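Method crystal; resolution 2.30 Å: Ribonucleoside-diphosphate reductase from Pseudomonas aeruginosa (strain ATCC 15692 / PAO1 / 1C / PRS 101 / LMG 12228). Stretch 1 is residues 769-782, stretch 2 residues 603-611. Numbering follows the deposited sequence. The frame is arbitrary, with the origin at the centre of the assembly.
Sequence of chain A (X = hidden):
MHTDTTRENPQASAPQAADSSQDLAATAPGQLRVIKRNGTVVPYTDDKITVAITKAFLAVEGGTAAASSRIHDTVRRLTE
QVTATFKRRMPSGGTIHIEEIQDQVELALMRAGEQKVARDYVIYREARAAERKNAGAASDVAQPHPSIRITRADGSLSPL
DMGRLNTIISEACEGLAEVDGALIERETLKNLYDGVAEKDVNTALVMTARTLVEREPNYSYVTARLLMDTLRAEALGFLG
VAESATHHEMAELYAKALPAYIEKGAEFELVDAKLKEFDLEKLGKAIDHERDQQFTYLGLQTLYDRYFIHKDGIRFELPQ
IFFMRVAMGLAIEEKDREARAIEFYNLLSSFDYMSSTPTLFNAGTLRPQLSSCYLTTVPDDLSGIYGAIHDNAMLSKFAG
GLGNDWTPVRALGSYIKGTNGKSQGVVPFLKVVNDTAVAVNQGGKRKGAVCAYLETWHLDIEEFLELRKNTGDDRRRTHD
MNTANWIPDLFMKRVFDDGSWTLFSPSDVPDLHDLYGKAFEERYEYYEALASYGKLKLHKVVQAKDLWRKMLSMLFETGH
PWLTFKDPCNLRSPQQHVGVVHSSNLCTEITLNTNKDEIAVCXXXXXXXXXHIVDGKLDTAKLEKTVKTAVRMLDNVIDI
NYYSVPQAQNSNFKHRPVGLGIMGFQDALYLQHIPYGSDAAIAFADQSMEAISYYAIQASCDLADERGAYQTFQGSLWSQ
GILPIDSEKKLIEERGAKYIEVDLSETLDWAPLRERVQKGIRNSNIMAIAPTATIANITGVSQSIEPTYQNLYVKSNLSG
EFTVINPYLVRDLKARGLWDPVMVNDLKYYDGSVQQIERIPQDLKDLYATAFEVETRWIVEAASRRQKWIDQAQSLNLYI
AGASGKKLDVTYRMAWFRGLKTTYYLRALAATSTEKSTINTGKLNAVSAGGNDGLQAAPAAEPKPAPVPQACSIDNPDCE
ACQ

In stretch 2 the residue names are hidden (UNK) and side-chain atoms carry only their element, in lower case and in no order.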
# COMPACT_ATOMS: atom_id res chain seq x y z
N ILE A 769 -2.48 -8.07 -42.96
CA ILE A 769 -3.30 -6.98 -42.44
C ILE A 769 -2.40 -6.12 -41.56
O ILE A 769 -2.08 -6.49 -40.42
CB ILE A 769 -4.52 -7.50 -41.67
CG1 ILE A 769 -5.41 -8.34 -42.59
CG2 ILE A 769 -5.33 -6.33 -41.11
CD1 ILE A 769 -6.59 -8.99 -41.88
N ALA A 770 -2.00 -4.97 -42.08
CA ALA A 770 -1.14 -4.02 -41.41
C ALA A 770 -1.95 -2.85 -40.87
O ALA A 770 -3.10 -2.64 -41.28
CB ALA A 770 -0.08 -3.51 -42.37
N PRO A 771 -1.40 -2.07 -39.95
CA PRO A 771 -2.08 -0.84 -39.54
C PRO A 771 -2.27 0.08 -40.74
O PRO A 771 -1.52 0.03 -41.71
CB PRO A 771 -1.13 -0.23 -38.50
CG PRO A 771 -0.33 -1.40 -37.99
CD PRO A 771 -0.17 -2.30 -39.18
N THR A 772 -3.30 0.92 -40.65
CA THR A 772 -3.71 1.77 -41.77
C THR A 772 -4.04 3.17 -41.29
O THR A 772 -4.98 3.81 -41.78
CB THR A 772 -4.92 1.18 -42.49
OG1 THR A 772 -6.05 1.19 -41.61
CG2 THR A 772 -4.65 -0.25 -42.95
N ALA A 773 -3.27 3.67 -40.32
CA ALA A 773 -3.55 4.96 -39.70
C ALA A 773 -3.88 6.03 -40.75
O ALA A 773 -4.99 6.57 -40.77
CB ALA A 773 -2.35 5.39 -38.85
N THR A 774 -2.92 6.34 -41.62
CA THR A 774 -3.09 7.46 -42.54
C THR A 774 -4.12 7.14 -43.61
O THR A 774 -5.01 7.96 -43.88
CB THR A 774 -1.75 7.83 -43.16
OG1 THR A 774 -0.82 8.17 -42.13
CG2 THR A 774 -1.90 9.01 -44.11
N ILE A 775 -4.02 5.97 -44.25
CA ILE A 775 -4.85 5.69 -45.42
C ILE A 775 -6.31 5.45 -45.05
O ILE A 775 -7.19 5.65 -45.89
CB ILE A 775 -4.28 4.51 -46.22
CG1 ILE A 775 -4.25 3.23 -45.38
CG2 ILE A 775 -2.89 4.84 -46.75
CD1 ILE A 775 -3.76 2.01 -46.15
N ALA A 776 -6.59 5.02 -43.82
CA ALA A 776 -7.98 4.98 -43.36
C ALA A 776 -8.52 6.39 -43.17
O ALA A 776 -9.68 6.67 -43.53
CB ALA A 776 -8.08 4.19 -42.06
N ASN A 777 -7.71 7.30 -42.63
CA ASN A 777 -8.11 8.70 -42.53
C ASN A 777 -8.31 9.32 -43.91
O ASN A 777 -9.21 10.13 -44.10
CB ASN A 777 -7.07 9.49 -41.74
CG ASN A 777 -7.07 9.15 -40.27
OD1 ASN A 777 -7.70 8.18 -39.84
ND2 ASN A 777 -6.35 9.94 -39.48
N ILE A 778 -7.46 8.96 -44.87
CA ILE A 778 -7.60 9.50 -46.22
C ILE A 778 -8.92 9.06 -46.82
O ILE A 778 -9.63 9.85 -47.46
CB ILE A 778 -6.40 9.08 -47.09
CG1 ILE A 778 -5.11 9.72 -46.58
CG2 ILE A 778 -6.64 9.47 -48.55
CD1 ILE A 778 -3.86 9.19 -47.24
N THR A 779 -9.29 7.79 -46.63
CA THR A 779 -10.51 7.24 -47.20
C THR A 779 -11.72 7.39 -46.29
O THR A 779 -12.84 7.12 -46.73
CB THR A 779 -10.31 5.76 -47.53
OG1 THR A 779 -9.93 5.05 -46.35
CG2 THR A 779 -9.22 5.59 -48.59
N GLY A 780 -11.52 7.80 -45.04
CA GLY A 780 -12.63 8.08 -44.14
C GLY A 780 -13.28 6.87 -43.52
O GLY A 780 -14.50 6.87 -43.30
N VAL A 781 -12.51 5.83 -43.20
CA VAL A 781 -13.03 4.59 -42.65
C VAL A 781 -12.27 4.25 -41.37
O VAL A 781 -11.32 4.93 -40.99
CB VAL A 781 -12.95 3.43 -43.66
CG1 VAL A 781 -13.79 3.75 -44.91
CG2 VAL A 781 -11.50 3.14 -44.04
N SER A 782 -12.71 3.18 -40.71
CA SER A 782 -12.08 2.74 -39.48
C SER A 782 -10.74 2.05 -39.77
O SER A 782 -10.47 1.61 -40.89
CB SER A 782 -13.00 1.80 -38.70
OG SER A 782 -13.40 0.70 -39.50
N UNK A 603 5.67 -5.05 -49.24
CA UNK A 603 5.00 -4.21 -50.23
C UNK A 603 3.50 -4.31 -49.97
O UNK A 603 2.90 -5.38 -50.15
c UNK A 603 5.38 -4.65 -51.64
o UNK A 603 7.75 -4.23 -51.72
c UNK A 603 6.85 -5.07 -51.75
n UNK A 603 7.09 -6.37 -51.87
N UNK A 604 2.88 -3.21 -49.53
CA UNK A 604 1.61 -3.26 -48.82
C UNK A 604 0.55 -2.35 -49.43
O UNK A 604 0.86 -1.30 -50.00
c UNK A 604 2.94 -3.10 -45.14
c UNK A 604 2.38 -5.14 -46.51
c UNK A 604 2.79 -3.67 -46.55
c UNK A 604 1.79 -2.86 -47.35
N UNK A 605 -0.70 -2.77 -49.27
CA UNK A 605 -1.87 -1.99 -49.61
C UNK A 605 -3.08 -2.63 -48.95
O UNK A 605 -3.02 -3.76 -48.48
N UNK A 606 -4.18 -1.88 -48.93
CA UNK A 606 -5.34 -2.32 -48.16
C UNK A 606 -6.65 -2.09 -48.91
O UNK A 606 -6.88 -1.02 -49.46
c UNK A 606 -5.40 -1.60 -46.80
o UNK A 606 -4.42 -2.14 -45.93
N UNK A 607 -7.50 -3.12 -48.89
CA UNK A 607 -8.85 -3.01 -49.42
C UNK A 607 -9.70 -2.20 -48.46
O UNK A 607 -9.55 -2.28 -47.23
c UNK A 607 -10.85 -4.29 -50.22
c UNK A 607 -8.36 -4.73 -51.94
c UNK A 607 -8.55 -5.27 -50.53
c UNK A 607 -9.45 -4.41 -49.64
N UNK A 608 -10.62 -1.41 -49.01
CA UNK A 608 -11.58 -0.64 -48.23
C UNK A 608 -12.89 -1.42 -48.21
O UNK A 608 -13.68 -1.35 -49.16
c UNK A 608 -11.75 0.75 -48.83
n UNK A 608 -13.14 2.72 -48.69
o UNK A 608 -13.36 1.15 -47.10
c UNK A 608 -12.83 1.56 -48.13
N UNK A 609 -13.12 -2.16 -47.13
CA UNK A 609 -14.32 -3.00 -47.04
C UNK A 609 -15.60 -2.17 -47.12
O UNK A 609 -16.59 -2.64 -47.68
c UNK A 609 -13.74 -6.04 -46.72
c UNK A 609 -13.31 -4.98 -45.71
c UNK A 609 -13.22 -5.58 -44.31
c UNK A 609 -14.29 -3.80 -45.74
N UNK A 610 -15.59 -0.95 -46.58
CA UNK A 610 -16.80 -0.13 -46.59
C UNK A 610 -17.31 0.04 -48.01
O UNK A 610 -18.52 -0.03 -48.26
c UNK A 610 -16.32 1.03 -44.42
c UNK A 610 -17.67 2.21 -46.19
c UNK A 610 -16.52 1.23 -45.92
N UNK A 611 -16.41 0.29 -48.97
CA UNK A 611 -16.82 0.47 -50.35
C UNK A 611 -17.27 -0.83 -51.01
O UNK A 611 -17.58 -0.82 -52.21
c UNK A 611 -15.68 1.09 -51.16
n UNK A 611 -15.03 3.25 -52.03
o UNK A 611 -16.19 3.18 -50.11
c UNK A 611 -15.65 2.60 -51.05
O HOH W 1 -4.30 -3.67 -43.51

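Position 603 carries two side-chain carbons, the second bearing one oxygen and one nitrogen, and lies out of reach of stretch 1. A short amide is Asn 603, and both of its polar ends are hydrogen-bonded elsewhere in the structure.

At position 604 the strand begins. Four carbons fork at the second, and one terminal methyl meets the small side chain of Ala 770. In Leu 604, CD1 lies 4.1 Å from Ala 770 CB, an apolar contact in which the longer side chain spans a gap of 7.9 Å between the CA atoms of Leu 604 and Ala 770.

Position 605 has no side-chain atoms at all, so it is Gly 605. A CB here would point away from stretch 1 and find none of its atoms within 5.5 Å, so this contact does not explain the glycine.

Position 606 has one carbon and then one oxygen; its CA-to-CB bond points toward stretch 1, and the side chain touches Thr 772 and Ile 775. This is Ser 606. Its OG sits 3.5 Å from Thr 772 CG2, and its CB 4.0 Å from Ile 775 CD1. The hydroxyl also donates to water 1, with OG 2.9 Å from the water oxygen, and that water oxygen donates in turn to Ala 770 O at 2.7 Å, a one-water bridge to the loop backbone.

Position 607 has four carbons forked at the first, one arm two carbons long, and touches nothing on stretch 1: Ile 607.

At position 608, two carbons end in one oxygen and one nitrogen, in contact with Thr 779 and Val 781. In Asn 608, OD1 packs 3.4 Å from Val 781 CG1 and accepts a weak hydrogen bond from the backbone N of position 610, 3.1 Å away. ND2 lies 4.3 Å from Thr 779 CB and is satisfied elsewhere.

Position 609, four carbons forked at the second, points sideways and makes no contact: Leu 609.

Position 610 has one carbon carrying two more, one of which meets Val 781. This is Val 610, its CG2 3.7 Å from Val 781 CG1.

Position 611 is again a two-carbon amide, Asn 611, set sideways with its end coming nearer but short of contact.

The rule is alternation: along the strand, 604, 606 and 608 face stretch 1 while 605 and 607 do not. Apolar pairs mark the two ends, Ala 770 with Leu 604 and Val 781 with Val 610. Between them, Ser 606 and Asn 608 meet carbon atoms of Thr 772, Ile 775, Thr 779 and Val 781, and no direct hydrogen bond crosses; the water bridge supplies the polar link.

Stretch 2 603-611: NLGSINLVN
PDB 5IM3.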